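Local coordinates for DisA protein (Sorangium cellulosum, PDB 6CCA) that probably transfers methyl groups to a carbon of a polyketide intermediate, building a gem-dimethyl group on the disorazol assembly line, at residues A[152-157]-A[193-198]; A[337-342]-A[398-403]. All coordinates share one frame; numbering follows the deposited sequence.

In the fold
From the N terminus the chain runs through several helices, among them helix 55-75, before reaching helix 152-163, where interaction 1 begins. A mostly helical excursion of 35 residues follows, and interaction 1 closes it as the chain enters helix 196-216. After helix 196-216 come the parallel strands of the methyltransferase sheet. Interaction 2 opens where strand 330-337 ends and closes 55 residues later, where strand 402-409 starts. The two loops therefore follow one another without nesting or crossing. Their centres lie about 15 Å apart, yet they touch, Thr197 CG2 packing 3.5 Å from Trp399 CZ2. Phe58 of helix 55-75 also meets both, touching Tyr154 and Thr197 in interaction 1 and Ile401 in interaction 2.

Interaction 1 (A[152-157]-A[193-198]); sequences APYVRL and KGNATA
Asn195 receives the hydroxyl end of Tyr154 just ahead of helix 196-216, and the loop leading to it prepares the meeting. Lys193 has already left the conformation of the preceding helix 189-192, and Gly194, with a positive phi, turns the chain toward the cap. Asn195 CB rests 4.1 Å from Pro153 CG. Asn195 OD1 accepts a hydrogen bond from Tyr154 OH at 2.9 Å, and another from Ala198 N at 3.2 Å. These two donors approach from opposite faces of the amide plane, each some 40° out of it, so the oxygen is gripped from above and below. With chi1 at 62°, CG sits between the backbone N and the carbonyl carbon, a torsion that brings OD1 back over the first turn of the helix. The amide plane is turned 77° from the phenol ring, and OD1 is the atom at the ring edge, while ND2 donates to Pro190 O and Leu191 O and thereby fixes the rotation of the group. Further along, Thr197 places OG1 3.3 Å from Tyr154 OH, approaching the ring obliquely. Ala198 follows with its CB 4.4 Å from Tyr154 OH. The ring of Tyr154 is itself held edge-to-face with both Phe58 and Phe343, contacts that probably help hold the buried tyrosine in place. What results is a classic asparagine N-cap, here reinforced by a tyrosine from helix 152-163 that ties that helix to the start of helix 196-216.

Interaction 2 (A[337-342]-A[398-403]); sequences MTRVVH and SWSIQN
Met337 and Gln402 face each other as an antiparallel, non-hydrogen-bonded pair with their CA atoms 4.2 Å apart, and just beyond them Thr338 N donates to Ile401 O at 2.9 Å. On the face carrying this pair the two side chains run side by side in the same direction. A bend at chi2 (-68°) lays the thioether of Met337 along the amide of Gln402, with Met337 SD 3.7 Å from Gln402 CD; NE2 of that amide is held by Asn335 OD1. Thr338 adds a side-chain bond to the main chain, its OG1 donating to Ser400 O at 2.7 Å from well above the carbonyl plane. The pairing belongs to the antiparallel part of the methyltransferase sheet, where strand 402-409 runs against strand 330-337, itself parallel to strand 300-306. Past the strand end, Arg339 reaches back to Ser400. Its chain is extended through chi2 and bends at chi3 (-73°), presenting NE and NH2 side-on to a single acceptor, Ser400 OG, with each nitrogen 3.0 Å away. The hydroxyl oxygen lies almost exactly in the guanidinium plane, at its edge. Val341, at the N-cap position of helix 342-346, brings CG1 to 4.2 Å from Ile401 CG1, the two side chains crossing nearly at right angles.

Interaction 1 (A[152-157]-A[193-198])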
loop_
_atom_site.group_PDB
_atom_site.type_symbol
_atom_site.label_atom_id
_atom_site.label_comp_id
_atom_site.label_asym_id
_atom_site.label_seq_id
_atom_site.Cartn_x
_atom_site.Cartn_y
_atom_site.Cartn_z
ATOM N N ALA A 152 2.626 -17.288 -3.016
ATOM C CA ALA A 152 1.647 -18.166 -2.324
ATOM C C ALA A 152 0.651 -17.411 -1.404
ATOM O O ALA A 152 -0.559 -17.698 -1.425
ATOM C CB ALA A 152 2.377 -19.289 -1.573
ATOM N N PRO A 153 1.117 -16.453 -0.564
ATOM C CA PRO A 153 0.126 -15.799 0.312
ATOM C C PRO A 153 -0.860 -14.909 -0.419
ATOM O O PRO A 153 -1.990 -14.755 0.032
ATOM C CB PRO A 153 0.972 -14.962 1.262
ATOM C CG PRO A 153 2.294 -14.841 0.560
ATOM C CD PRO A 153 2.494 -16.083 -0.196
ATOM N N TYR A 154 -0.439 -14.402 -1.583
ATOM C CA TYR A 154 -1.326 -13.630 -2.452
ATOM C C TYR A 154 -2.382 -14.570 -3.077
ATOM O O TYR A 154 -3.570 -14.233 -3.102
ATOM C CB TYR A 154 -0.533 -12.918 -3.547
ATOM C CG TYR A 154 0.563 -12.007 -2.989
ATOM C CD1 TYR A 154 1.791 -12.538 -2.599
ATOM C CD2 TYR A 154 0.389 -10.675 -2.872
ATOM C CE1 TYR A 154 2.765 -11.788 -2.037
ATOM C CE2 TYR A 154 1.368 -9.861 -2.285
ATOM C CZ TYR A 154 2.570 -10.419 -1.886
ATOM O OH TYR A 154 3.635 -9.704 -1.318
ATOM N N VAL A 155 -1.944 -15.735 -3.521
ATOM C CA VAL A 155 -2.837 -16.742 -4.117
ATOM C C VAL A 155 -3.877 -17.160 -3.064
ATOM O O VAL A 155 -5.093 -17.189 -3.306
ATOM C CB VAL A 155 -2.059 -17.954 -4.636
ATOM C CG1 VAL A 155 -2.983 -19.078 -5.050
ATOM C CG2 VAL A 155 -1.199 -17.533 -5.825
ATOM N N ARG A 156 -3.375 -17.465 -1.871
ATOM C CA ARG A 156 -4.224 -17.840 -0.749
ATOM C C ARG A 156 -5.303 -16.792 -0.495
ATOM O O ARG A 156 -6.488 -17.118 -0.420
ATOM C CB ARG A 156 -3.384 -18.047 0.513
ATOM C CG ARG A 156 -2.751 -19.424 0.619
ATOM C CD ARG A 156 -2.215 -19.679 2.018
ATOM N NE ARG A 156 -3.280 -19.691 3.018
ATOM C CZ ARG A 156 -3.426 -18.769 3.965
ATOM N NH1 ARG A 156 -2.573 -17.756 4.043
ATOM N NH2 ARG A 156 -4.423 -18.860 4.833
ATOM N N LEU A 157 -4.893 -15.534 -0.362
ATOM C CA LEU A 157 -5.842 -14.463 -0.110
ATOM C C LEU A 157 -6.893 -14.351 -1.258
ATOM O O LEU A 157 -8.063 -14.140 -1.013
ATOM C CB LEU A 157 -5.099 -13.137 0.033
ATOM C CG LEU A 157 -6.062 -11.950 0.210
ATOM C CD1 LEU A 157 -6.968 -12.198 1.401
ATOM C CD2 LEU A 157 -5.330 -10.612 0.404
ATOM N N LYS A 193 4.498 -9.420 5.581
ATOM C CA LYS A 193 5.815 -9.854 5.916
ATOM C C LYS A 193 5.971 -11.365 5.792
ATOM O O LYS A 193 5.037 -12.041 5.855
ATOM C CB LYS A 193 6.181 -9.397 7.324
ATOM C CG LYS A 193 5.516 -10.183 8.411
ATOM C CD LYS A 193 6.209 -10.035 9.739
ATOM C CE LYS A 193 5.351 -10.601 10.855
ATOM N NZ LYS A 193 4.351 -9.623 11.314
ATOM N N GLY A 194 7.187 -11.841 5.652
ATOM C CA GLY A 194 7.512 -13.218 5.521
ATOM C C GLY A 194 7.444 -13.753 4.101
ATOM O O GLY A 194 7.473 -14.949 3.901
ATOM N N ASN A 195 7.327 -12.905 3.089
ATOM C CA ASN A 195 7.449 -13.350 1.751
ATOM C C ASN A 195 8.490 -12.423 1.087
ATOM O O ASN A 195 8.734 -11.345 1.585
ATOM C CB ASN A 195 6.100 -13.309 1.038
ATOM C CG ASN A 195 5.469 -11.881 0.931
ATOM O OD1 ASN A 195 5.803 -11.088 0.079
ATOM N ND2 ASN A 195 4.518 -11.576 1.855
ATOM N N ALA A 196 9.110 -12.856 0.023
ATOM C CA ALA A 196 10.271 -12.167 -0.477
ATOM C C ALA A 196 10.060 -10.704 -0.863
ATOM O O ALA A 196 10.862 -9.838 -0.444
ATOM C CB ALA A 196 10.886 -12.898 -1.639
ATOM N N THR A 197 9.049 -10.416 -1.653
ATOM C CA THR A 197 8.887 -9.022 -2.116
ATOM C C THR A 197 8.550 -8.101 -0.927
ATOM O O THR A 197 9.158 -7.021 -0.788
ATOM C CB THR A 197 7.846 -8.896 -3.249
ATOM O OG1 THR A 197 6.559 -9.253 -2.769
ATOM C CG2 THR A 197 8.238 -9.770 -4.465
ATOM N N ALA A 198 7.614 -8.498 -0.061
ATOM C CA ALA A 198 7.266 -7.634 1.091
ATOM C C ALA A 198 8.542 -7.395 1.975
ATOM O O ALA A 198 8.792 -6.277 2.464
ATOM C CB ALA A 198 6.135 -8.193 1.948
#

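Interaction 2 (A[337-342]-A[398-403])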
loop_
_atom_site.group_PDB
_atom_site.type_symbol
_atom_site.label_atom_id
_atom_site.label_comp_id
_atom_site.label_asym_id
_atom_site.label_seq_id
_atom_site.Cartn_x
_atom_site.Cartn_y
_atom_site.Cartn_z
ATOM N N MET A 337 2.506 0.672 -3.036
ATOM C CA MET A 337 2.280 -0.134 -4.221
ATOM C C MET A 337 2.136 0.885 -5.369
ATOM O O MET A 337 1.390 1.870 -5.223
ATOM C CB MET A 337 1.019 -1.033 -4.064
ATOM C CG MET A 337 1.114 -1.907 -2.814
ATOM S SD MET A 337 2.432 -3.171 -2.971
ATOM C CE MET A 337 2.303 -3.814 -1.289
ATOM N N THR A 338 2.900 0.666 -6.441
ATOM C CA THR A 338 3.064 1.624 -7.523
ATOM C C THR A 338 2.544 1.189 -8.912
ATOM O O THR A 338 2.901 1.815 -9.925
ATOM C CB THR A 338 4.548 2.012 -7.602
ATOM O OG1 THR A 338 5.384 0.847 -7.595
ATOM C CG2 THR A 338 4.935 2.837 -6.376
ATOM N N ARG A 339 1.718 0.148 -8.947
ATOM C CA ARG A 339 1.045 -0.338 -10.136
ATOM C C ARG A 339 -0.297 -0.865 -9.655
ATOM O O ARG A 339 -0.392 -1.429 -8.553
ATOM C CB ARG A 339 1.925 -1.395 -10.804
ATOM C CG ARG A 339 1.323 -1.999 -12.066
ATOM C CD ARG A 339 2.178 -3.119 -12.736
ATOM N NE ARG A 339 3.321 -2.521 -13.388
ATOM C CZ ARG A 339 3.244 -1.757 -14.481
ATOM N NH1 ARG A 339 2.088 -1.544 -15.091
ATOM N NH2 ARG A 339 4.343 -1.217 -14.988
ATOM N N VAL A 340 -1.376 -0.606 -10.430
ATOM C CA VAL A 340 -2.697 -1.016 -10.051
ATOM C C VAL A 340 -2.837 -2.511 -10.445
ATOM O O VAL A 340 -3.595 -2.860 -11.337
ATOM C CB VAL A 340 -3.803 -0.248 -10.775
ATOM C CG1 VAL A 340 -5.114 -0.570 -10.102
ATOM C CG2 VAL A 340 -3.640 1.267 -10.639
ATOM N N VAL A 341 -2.080 -3.375 -9.832
ATOM C CA VAL A 341 -2.192 -4.833 -10.120
ATOM C C VAL A 341 -3.582 -5.418 -9.784
ATOM O O VAL A 341 -4.273 -4.992 -8.825
ATOM C CB VAL A 341 -1.043 -5.616 -9.421
ATOM C CG1 VAL A 341 0.288 -5.124 -9.964
ATOM C CG2 VAL A 341 -1.075 -5.463 -7.905
ATOM N N HIS A 342 -3.987 -6.444 -10.580
ATOM C CA HIS A 342 -5.316 -7.026 -10.440
ATOM C C HIS A 342 -5.480 -7.672 -9.063
ATOM O O HIS A 342 -6.562 -7.652 -8.461
ATOM C CB HIS A 342 -5.534 -8.069 -11.518
ATOM C CG HIS A 342 -5.432 -7.532 -12.905
ATOM N ND1 HIS A 342 -5.788 -6.235 -13.250
ATOM C CD2 HIS A 342 -5.055 -8.137 -14.061
ATOM C CE1 HIS A 342 -5.570 -6.052 -14.536
ATOM N NE2 HIS A 342 -5.141 -7.193 -15.049
ATOM N N SER A 398 12.678 -4.195 -14.809
ATOM C CA SER A 398 12.597 -3.399 -13.622
ATOM C C SER A 398 11.349 -3.800 -12.799
ATOM O O SER A 398 10.354 -4.297 -13.359
ATOM C CB SER A 398 12.565 -1.906 -13.984
ATOM O OG SER A 398 11.322 -1.660 -14.563
ATOM N N TRP A 399 11.456 -3.578 -11.486
ATOM C CA TRP A 399 10.321 -3.854 -10.566
ATOM C C TRP A 399 9.491 -2.574 -10.465
ATOM O O TRP A 399 9.996 -1.526 -10.016
ATOM C CB TRP A 399 10.829 -4.243 -9.185
ATOM C CG TRP A 399 9.786 -4.900 -8.369
ATOM C CD1 TRP A 399 9.024 -4.368 -7.406
ATOM C CD2 TRP A 399 9.414 -6.286 -8.446
ATOM N NE1 TRP A 399 8.154 -5.297 -6.899
ATOM C CE2 TRP A 399 8.390 -6.501 -7.497
ATOM C CE3 TRP A 399 9.840 -7.356 -9.224
ATOM C CZ2 TRP A 399 7.793 -7.737 -7.327
ATOM C CZ3 TRP A 399 9.245 -8.557 -9.051
ATOM C CH2 TRP A 399 8.238 -8.746 -8.111
ATOM N N SER A 400 8.272 -2.649 -10.922
ATOM C CA SER A 400 7.376 -1.508 -10.865
ATOM C C SER A 400 6.177 -1.667 -9.960
ATOM O O SER A 400 5.411 -0.712 -9.818
ATOM C CB SER A 400 6.876 -1.123 -12.263
ATOM O OG SER A 400 6.206 -2.226 -12.830
ATOM N N ILE A 401 6.002 -2.820 -9.343
ATOM C CA ILE A 401 4.809 -3.127 -8.572
ATOM C C ILE A 401 4.766 -2.393 -7.234
ATOM O O ILE A 401 3.683 -2.105 -6.704
ATOM C CB ILE A 401 4.790 -4.667 -8.268
ATOM C CG1 ILE A 401 4.413 -5.410 -9.529
ATOM C CG2 ILE A 401 3.805 -5.008 -7.149
ATOM C CD1 ILE A 401 4.487 -6.930 -9.339
ATOM N N GLN A 402 5.919 -2.099 -6.712
ATOM C CA GLN A 402 6.106 -1.533 -5.384
ATOM C C GLN A 402 7.431 -0.796 -5.323
ATOM O O GLN A 402 8.438 -1.101 -6.046
ATOM C CB GLN A 402 6.156 -2.657 -4.360
ATOM C CG GLN A 402 6.166 -2.295 -2.907
ATOM C CD GLN A 402 5.938 -3.467 -1.980
ATOM O OE1 GLN A 402 5.762 -4.611 -2.398
ATOM N NE2 GLN A 402 6.006 -3.194 -0.696
ATOM N N ASN A 403 7.456 0.207 -4.469
ATOM C CA ASN A 403 8.705 0.945 -4.217
ATOM C C ASN A 403 8.765 1.596 -2.848
ATOM O O ASN A 403 7.688 1.808 -2.205
ATOM C CB ASN A 403 8.963 1.954 -5.346
ATOM C CG ASN A 403 10.469 2.215 -5.545
ATOM O OD1 ASN A 403 11.320 1.593 -4.890
ATOM N ND2 ASN A 403 10.786 3.144 -6.446
#